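Local coordinates for protein NAD-dependent dehydrogenase (Rhizobium meliloti, PDB 4Z0P) that probably reduces glyoxylate and hydroxypyruvate with NADPH as cofactor, as a member of the D-isomer specific 2-hydroxyacid dehydrogenase family, at residues P84-V89 against V314-G319. Sequence-based numbering, arbitrary orientation. Where two conformers were deposited one is given.
Sequences PGLPDV and VDKVAG
Lys316 reaches from the C-terminal tail to Leu86 and Val89, in the loop ahead of strand 91-92. Its CB already points at that loop. CG lies anti to the carbonyl carbon (chi1 -67°), and the chain then runs extended as far as CE. CD passes obliquely over the end of Leu86, with CD to Leu86 CD2 at 4.2 Å. CE packs against the same methyl, CE to Leu86 CD2 being 4.0 Å. The last torsion bends the chain (chi4 75°) and swings the ammonium onto the backbone of Val89. Lys316 NZ donates to Val89 O at 2.7 Å. The nitrogen sits above the carbonyl plane, 40° out of it, so the bond does not follow a lone pair. A water also lies between Lys316 NZ and Asp88 OD1, but its distance to NZ is too short to be trusted. Direct pairing is absent, since Asp88 OD1 and Lys316 NZ are 5.1 Å apart; the carboxylate may still favour the ammonium by its charge. Lys316 was modelled in two conformers, so these contacts hold for one of them. The turn that carries the lysine has its own Asx motif: Ala318 N gives a bond of 3.2 Å to Asp315 OD1. Leu86 also packs on Phe61, and Val314 makes a backbone bond to Leu91. This surface contact lies beside strand 91-92, outermost in the five-stranded parallel sheet within this chain. It fits the two-domain fold of D-2-hydroxyacid dehydrogenases, where the C-terminal part, probably with helix 290-305, crosses back to the flavodoxin-like N-terminal domain and the tail packs on it.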
loop_
_atom_site.group_PDB
_atom_site.type_symbol
_atom_site.label_atom_id
_atom_site.label_comp_id
_atom_site.label_asym_id
_atom_site.label_seq_id
_atom_site.Cartn_x
_atom_site.Cartn_y
_atom_site.Cartn_z
ATOM N N PRO A 84 35.918 -5.077 -14.712
ATOM C CA PRO A 84 37.231 -5.556 -14.930
ATOM C C PRO A 84 38.204 -5.067 -13.841
ATOM O O PRO A 84 38.087 -3.922 -13.347
ATOM C CB PRO A 84 37.625 -5.005 -16.321
ATOM C CG PRO A 84 36.465 -4.231 -16.806
ATOM C CD PRO A 84 35.464 -4.110 -15.731
ATOM N N GLY A 85 39.051 -5.981 -13.428
ATOM C CA GLY A 85 40.052 -5.736 -12.423
ATOM C C GLY A 85 39.510 -5.597 -11.009
ATOM O O GLY A 85 40.235 -5.141 -10.138
ATOM N N LEU A 86 38.281 -6.038 -10.746
ATOM C CA LEU A 86 37.738 -5.986 -9.370
ATOM C C LEU A 86 38.757 -6.605 -8.425
ATOM O O LEU A 86 39.188 -7.735 -8.616
ATOM C CB LEU A 86 36.370 -6.675 -9.256
ATOM C CG LEU A 86 35.755 -6.678 -7.831
ATOM C CD1 LEU A 86 35.153 -5.356 -7.445
ATOM C CD2 LEU A 86 34.700 -7.769 -7.738
ATOM N N PRO A 87 39.209 -5.834 -7.415
ATOM C CA PRO A 87 40.314 -6.345 -6.609
ATOM C C PRO A 87 39.920 -7.458 -5.674
ATOM O O PRO A 87 38.768 -7.567 -5.266
ATOM C CB PRO A 87 40.796 -5.101 -5.832
ATOM C CG PRO A 87 39.598 -4.245 -5.767
ATOM C CD PRO A 87 38.930 -4.423 -7.100
ATOM N N ASP A 88 40.909 -8.282 -5.337
ATOM C CA ASP A 88 40.746 -9.413 -4.437
ATOM C C ASP A 88 40.787 -8.932 -2.979
ATOM O O ASP A 88 41.690 -9.268 -2.216
ATOM C CB ASP A 88 41.860 -10.436 -4.763
ATOM C CG ASP A 88 41.730 -11.747 -4.015
ATOM O OD1 ASP A 88 40.627 -12.104 -3.587
ATOM O OD2 ASP A 88 42.758 -12.439 -3.871
ATOM N N VAL A 89 39.792 -8.129 -2.606
ATOM C CA VAL A 89 39.675 -7.546 -1.280
ATOM C C VAL A 89 38.175 -7.580 -0.951
ATOM O O VAL A 89 37.368 -7.815 -1.854
ATOM C CB VAL A 89 40.220 -6.088 -1.247
ATOM C CG1 VAL A 89 41.670 -6.023 -1.654
ATOM C CG2 VAL A 89 39.390 -5.158 -2.138
ATOM N N VAL A 314 30.231 -9.659 0.769
ATOM C CA VAL A 314 29.684 -10.647 -0.146
ATOM C C VAL A 314 30.636 -11.801 -0.421
ATOM O O VAL A 314 31.863 -11.687 -0.325
ATOM C CB VAL A 314 29.181 -10.028 -1.460
ATOM C CG1 VAL A 314 28.241 -8.870 -1.150
ATOM C CG2 VAL A 314 30.325 -9.598 -2.356
ATOM N N ASP A 315 30.017 -12.945 -0.726
ATOM C CA ASP A 315 30.707 -14.158 -1.173
ATOM C C ASP A 315 30.781 -14.038 -2.690
ATOM O O ASP A 315 29.766 -14.168 -3.370
ATOM C CB ASP A 315 29.875 -15.376 -0.774
ATOM C CG ASP A 315 30.483 -16.692 -1.231
ATOM O OD1 ASP A 315 31.292 -16.708 -2.175
ATOM O OD2 ASP A 315 30.105 -17.728 -0.655
ATOM N N LYS A 316 31.964 -13.755 -3.230
ATOM C CA LYS A 316 32.106 -13.474 -4.669
ATOM C C LYS A 316 31.834 -14.690 -5.558
ATOM O O LYS A 316 31.448 -14.548 -6.716
ATOM C CB LYS A 316 33.499 -12.908 -4.983
ATOM C CG LYS A 316 33.760 -11.534 -4.386
ATOM C CD LYS A 316 34.984 -10.888 -5.013
ATOM C CE LYS A 316 35.392 -9.622 -4.280
ATOM N NZ LYS A 316 36.070 -9.918 -2.988
ATOM N N VAL A 317 32.068 -15.875 -5.032
ATOM C CA VAL A 317 31.769 -17.124 -5.756
ATOM C C VAL A 317 30.253 -17.354 -5.875
ATOM O O VAL A 317 29.744 -17.709 -6.947
ATOM C CB VAL A 317 32.463 -18.318 -5.060
ATOM C CG1 VAL A 317 32.093 -19.645 -5.719
ATOM C CG2 VAL A 317 33.972 -18.126 -5.075
ATOM N N ALA A 318 29.528 -17.119 -4.780
ATOM C CA ALA A 318 28.067 -17.246 -4.748
ATOM C C ALA A 318 27.357 -16.106 -5.488
ATOM O O ALA A 318 26.258 -16.293 -6.008
ATOM C CB ALA A 318 27.567 -17.321 -3.312
ATOM N N GLY A 319 27.978 -14.928 -5.495
ATOM C CA GLY A 319 27.479 -13.758 -6.200
ATOM C C GLY A 319 26.589 -12.867 -5.356
ATOM O O GLY A 319 25.934 -11.977 -5.882
HETATM O O HOH W 1 38.139 -11.354 -2.865
#